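Factor essential for expression of methicillin resistance (Staphylococcus aureus, PDB 1LRZ) adds glycines 2 and 3 of the pentaglycine bridge in staphylococcal peptidoglycan, using glycyl-tRNA as the donor. Local coordinates at residues 201-207 against 312-317; 245-249 against 300-304. One frame throughout, in Å; residues are numbered along the deposited sequence.

From the N terminus, the chain first reaches helix 201-207, the first half of contact 1. It then passes through helix 222-232 and strand 236-244 and enters helix 245-272, where contact 2 begins. The return helix 277-307 closes contact 2 at residues 300-304. Strand 310-320 follows almost at once and closes contact 1. Contact 2 is therefore nested inside the loop of contact 1. The outer contact fixes a short helix on the large mixed sheet of the globular part. The inner one joins the two helices of the projecting arm near its root. Their centres lie about 20 Å apart and their nearest atoms about 7 Å, so the contacts do not touch.

Contact 1 of 2, residues 201-207 against 312-317; sequences LPIFRSF and PISAGF
Leu201 opens the contact by setting CD1 at the rim of the Phe317 ring, near its plane, 4.4 Å from CE1. Ile203 meets the proline ring. Its CG2 branch lies 3.9 Å from Pro312 CB, and the two side chains cross at about a right angle. With CG anti to the backbone N (chi1 161°), the Phe204 ring reaches Ala315, Gly316 and Phe317. Ala315 CB lies at the ring edge, 3.9 Å from Phe204 CD1. The tip, Phe204 CZ, rests 3.7 Å from Phe317 CB. The two ring planes are inclined by 39° and the pair is oblique; Phe317 CD1 lies over one face of Phe204, out toward the rim. Ala315 N lies above the centre of the Phe207 ring, and Pro312 C sits at the edge. Phe207 CE2 comes 3.4 Å from Ile313 C, and Phe207 CD1 is 3.8 Å from Ala315 CB. The methyl of Ala315 thus touches both Phe204 and Phe207. The helix runs nearly at right angles to the strand. Tyr225 of helix 222-232 meets Phe204 and Phe317 edge-to-face, while Leu240 of strand 236-244 touches Phe207 and Pro312. The Ser314 side chain leaves the strand away from helix 201-207 and touches Ser342 and Val345 of helix 341-355; Ser314 OG is hydrogen-bonded with Thr332 OG1 and Gly331 O. The sheet is therefore packed between helices, consistent with the acetyltransferase-like fold of the FemABX family.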
# COMPACT_ATOMS: atom_id res chain seq x y z
N LEU A 201 3.24 -6.21 -17.26
CA LEU A 201 3.56 -6.58 -15.89
C LEU A 201 5.05 -6.86 -15.71
O LEU A 201 5.61 -6.62 -14.63
CB LEU A 201 2.72 -7.79 -15.47
CG LEU A 201 2.60 -8.06 -13.96
CD1 LEU A 201 2.24 -6.77 -13.21
CD2 LEU A 201 1.54 -9.12 -13.73
N PRO A 202 5.73 -7.37 -16.75
CA PRO A 202 7.17 -7.63 -16.57
C PRO A 202 8.00 -6.37 -16.30
O PRO A 202 9.08 -6.46 -15.70
CB PRO A 202 7.57 -8.35 -17.87
CG PRO A 202 6.50 -7.94 -18.86
CD PRO A 202 5.25 -7.95 -18.01
N ILE A 203 7.51 -5.20 -16.73
CA ILE A 203 8.22 -3.95 -16.47
C ILE A 203 8.23 -3.76 -14.96
O ILE A 203 9.26 -3.44 -14.37
CB ILE A 203 7.53 -2.72 -17.10
CG1 ILE A 203 7.51 -2.83 -18.62
CG2 ILE A 203 8.25 -1.45 -16.67
CD1 ILE A 203 6.90 -1.62 -19.31
N PHE A 204 7.07 -3.96 -14.34
CA PHE A 204 6.94 -3.83 -12.88
C PHE A 204 7.84 -4.86 -12.21
O PHE A 204 8.55 -4.57 -11.25
CB PHE A 204 5.49 -4.07 -12.45
CG PHE A 204 5.34 -4.39 -10.99
CD1 PHE A 204 5.48 -3.39 -10.02
CD2 PHE A 204 5.12 -5.71 -10.57
CE1 PHE A 204 5.40 -3.70 -8.66
CE2 PHE A 204 5.03 -6.03 -9.21
CZ PHE A 204 5.17 -5.02 -8.25
N ARG A 205 7.80 -6.08 -12.74
CA ARG A 205 8.59 -7.19 -12.22
C ARG A 205 10.09 -6.91 -12.24
O ARG A 205 10.82 -7.38 -11.37
CB ARG A 205 8.30 -8.45 -13.04
CG ARG A 205 6.86 -8.92 -12.94
CD ARG A 205 6.76 -10.20 -12.14
NE ARG A 205 7.36 -10.07 -10.82
CZ ARG A 205 7.61 -11.09 -10.01
NH1 ARG A 205 7.32 -12.33 -10.37
NH2 ARG A 205 8.13 -10.88 -8.80
N SER A 206 10.54 -6.13 -13.21
CA SER A 206 11.96 -5.81 -13.31
C SER A 206 12.46 -5.05 -12.08
O SER A 206 13.64 -5.13 -11.74
CB SER A 206 12.24 -4.98 -14.57
OG SER A 206 11.80 -3.64 -14.39
N PHE A 207 11.56 -4.31 -11.42
CA PHE A 207 11.95 -3.54 -10.24
C PHE A 207 11.99 -4.36 -8.95
O PHE A 207 12.58 -3.94 -7.97
CB PHE A 207 11.00 -2.36 -10.01
CG PHE A 207 11.06 -1.32 -11.08
CD1 PHE A 207 10.16 -1.34 -12.13
CD2 PHE A 207 12.05 -0.35 -11.06
CE1 PHE A 207 10.23 -0.39 -13.14
CE2 PHE A 207 12.13 0.61 -12.07
CZ PHE A 207 11.22 0.58 -13.12
N PRO A 312 11.88 3.37 -17.73
CA PRO A 312 11.06 3.13 -16.54
C PRO A 312 11.98 3.36 -15.35
O PRO A 312 13.11 2.87 -15.36
CB PRO A 312 10.65 1.67 -16.69
CG PRO A 312 11.84 1.06 -17.38
CD PRO A 312 12.20 2.11 -18.42
N ILE A 313 11.53 4.11 -14.35
CA ILE A 313 12.40 4.38 -13.20
C ILE A 313 11.89 3.95 -11.82
O ILE A 313 12.67 3.84 -10.88
CB ILE A 313 12.78 5.86 -13.17
CG1 ILE A 313 11.53 6.73 -13.08
CG2 ILE A 313 13.57 6.20 -14.45
CD1 ILE A 313 11.84 8.19 -12.79
N SER A 314 10.58 3.71 -11.70
CA SER A 314 10.01 3.28 -10.43
C SER A 314 8.60 2.75 -10.69
O SER A 314 7.93 3.19 -11.63
CB SER A 314 9.96 4.47 -9.45
OG SER A 314 9.61 4.06 -8.13
N ALA A 315 8.16 1.79 -9.89
CA ALA A 315 6.82 1.24 -10.06
C ALA A 315 6.29 0.73 -8.73
O ALA A 315 7.06 0.44 -7.80
CB ALA A 315 6.84 0.09 -11.08
N GLY A 316 4.97 0.62 -8.65
CA GLY A 316 4.33 0.14 -7.44
C GLY A 316 3.10 -0.67 -7.78
O GLY A 316 2.50 -0.51 -8.86
N PHE A 317 2.73 -1.56 -6.87
CA PHE A 317 1.56 -2.41 -7.03
C PHE A 317 0.61 -1.96 -5.91
O PHE A 317 0.91 -2.12 -4.73
CB PHE A 317 1.95 -3.87 -6.82
CG PHE A 317 1.02 -4.85 -7.45
CD1 PHE A 317 1.09 -5.12 -8.81
CD2 PHE A 317 0.07 -5.52 -6.68
CE1 PHE A 317 0.24 -6.05 -9.40
CE2 PHE A 317 -0.78 -6.45 -7.27
CZ PHE A 317 -0.69 -6.71 -8.64

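Contact 2 of 2, residues 245-249 against 300-304; sequences FDEYI and GKRLQ
The root of an antiparallel helical hairpin is joined here by Phe245 packing on Gly300, Leu303 and Gln304. The segment axes run at 174° to each other and come within 10.0 Å. Phe245 leans over the opposite backbone with one ring face. Gly300 O lies 3.6 Å above that face, toward the rim, and Gln304 N lies over it too. The ring tip, Phe245 CZ, presses on Leu303 CB at 3.5 Å. Phe245 CB lies 3.7 Å from Gln304 CB, where the two side chains slide past each other in opposite directions. One turn further along, Ile249 CD1 is 3.9 Å from Lys301 CG and 3.8 Å from Gln304 NE2; the Ile249 side chain crosses both at about a right angle. CD1 also approaches the Gly300 main chain. Tyr248 turns the edge of its ring to Gly300 CA. Gln304 is extended, with CG opposite its backbone N (chi1 -177°), which brings its amide to Asp246. Gln304 OE1 lies 2.9 Å from Asp246 OD1, but both are acceptors and do not hydrogen-bond. Asn309 ND2 gives Gln304 OE1 a weak hydrogen bond, so the amide orientation stays doubtful. Asn309 is also hydrogen-bonded to Phe245, backbone to backbone. The paired helices form the arm of FemA, an antiparallel coiled coil like the arm of seryl-tRNA synthetase; a tRNA-binding role is only inferred from that likeness.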
# COMPACT_ATOMS: atom_id res chain seq x y z
N PHE A 245 11.68 10.06 -23.58
CA PHE A 245 12.68 11.02 -24.02
C PHE A 245 12.30 11.98 -25.13
O PHE A 245 12.65 13.15 -25.05
CB PHE A 245 13.99 10.29 -24.31
CG PHE A 245 14.67 9.79 -23.06
CD1 PHE A 245 14.77 8.43 -22.80
CD2 PHE A 245 15.14 10.69 -22.10
CE1 PHE A 245 15.32 7.96 -21.60
CE2 PHE A 245 15.69 10.24 -20.90
CZ PHE A 245 15.78 8.87 -20.65
N ASP A 246 11.56 11.53 -26.14
CA ASP A 246 11.15 12.46 -27.19
C ASP A 246 10.36 13.62 -26.59
O ASP A 246 10.59 14.77 -26.94
CB ASP A 246 10.29 11.77 -28.25
CG ASP A 246 11.10 10.93 -29.20
OD1 ASP A 246 12.28 11.29 -29.45
OD2 ASP A 246 10.57 9.93 -29.72
N GLU A 247 9.42 13.31 -25.70
CA GLU A 247 8.61 14.36 -25.10
C GLU A 247 9.44 15.21 -24.14
O GLU A 247 9.28 16.42 -24.06
CB GLU A 247 7.41 13.74 -24.37
CG GLU A 247 6.57 12.83 -25.27
CD GLU A 247 5.30 12.34 -24.60
OE1 GLU A 247 5.37 11.88 -23.44
OE2 GLU A 247 4.23 12.40 -25.25
N TYR A 248 10.34 14.55 -23.41
CA TYR A 248 11.21 15.24 -22.45
C TYR A 248 12.11 16.24 -23.19
O TYR A 248 12.16 17.43 -22.86
CB TYR A 248 12.05 14.20 -21.72
CG TYR A 248 13.07 14.75 -20.74
CD1 TYR A 248 12.69 15.60 -19.70
CD2 TYR A 248 14.39 14.34 -20.80
CE1 TYR A 248 13.62 16.03 -18.75
CE2 TYR A 248 15.32 14.75 -19.86
CZ TYR A 248 14.93 15.59 -18.84
OH TYR A 248 15.87 15.96 -17.89
N ILE A 249 12.81 15.74 -24.21
CA ILE A 249 13.70 16.58 -25.00
C ILE A 249 12.92 17.70 -25.68
O ILE A 249 13.43 18.82 -25.80
CB ILE A 249 14.45 15.72 -26.05
CG1 ILE A 249 15.31 14.68 -25.32
CG2 ILE A 249 15.33 16.62 -26.92
CD1 ILE A 249 15.91 13.61 -26.24
N GLY A 300 19.63 13.57 -21.87
CA GLY A 300 18.44 12.91 -22.39
C GLY A 300 18.74 12.12 -23.65
O GLY A 300 18.31 10.97 -23.81
N LYS A 301 19.49 12.73 -24.56
CA LYS A 301 19.84 12.06 -25.80
C LYS A 301 20.69 10.83 -25.55
O LYS A 301 20.49 9.78 -26.17
CB LYS A 301 20.55 13.03 -26.74
CG LYS A 301 19.60 14.08 -27.30
CD LYS A 301 20.33 15.10 -28.16
CE LYS A 301 19.34 16.10 -28.76
NZ LYS A 301 20.06 17.17 -29.52
N ARG A 302 21.64 10.94 -24.62
CA ARG A 302 22.50 9.81 -24.31
C ARG A 302 21.70 8.65 -23.70
O ARG A 302 21.88 7.49 -24.08
CB ARG A 302 23.61 10.24 -23.35
CG ARG A 302 24.57 9.11 -22.97
CD ARG A 302 25.62 9.59 -21.98
NE ARG A 302 24.99 10.13 -20.78
CZ ARG A 302 24.33 9.39 -19.89
NH1 ARG A 302 23.79 9.98 -18.82
NH2 ARG A 302 24.23 8.08 -20.04
N LEU A 303 20.81 8.96 -22.75
CA LEU A 303 20.00 7.92 -22.12
C LEU A 303 19.05 7.28 -23.13
O LEU A 303 18.85 6.06 -23.12
CB LEU A 303 19.20 8.48 -20.94
CG LEU A 303 20.00 8.87 -19.69
CD1 LEU A 303 19.07 9.57 -18.71
CD2 LEU A 303 20.62 7.63 -19.04
N GLN A 304 18.48 8.10 -24.00
CA GLN A 304 17.55 7.62 -25.01
C GLN A 304 18.24 6.61 -25.93
O GLN A 304 17.68 5.56 -26.24
CB GLN A 304 17.01 8.79 -25.84
CG GLN A 304 15.97 8.39 -26.88
CD GLN A 304 15.53 9.56 -27.76
OE1 GLN A 304 14.34 9.68 -28.09
NE2 GLN A 304 16.47 10.41 -28.13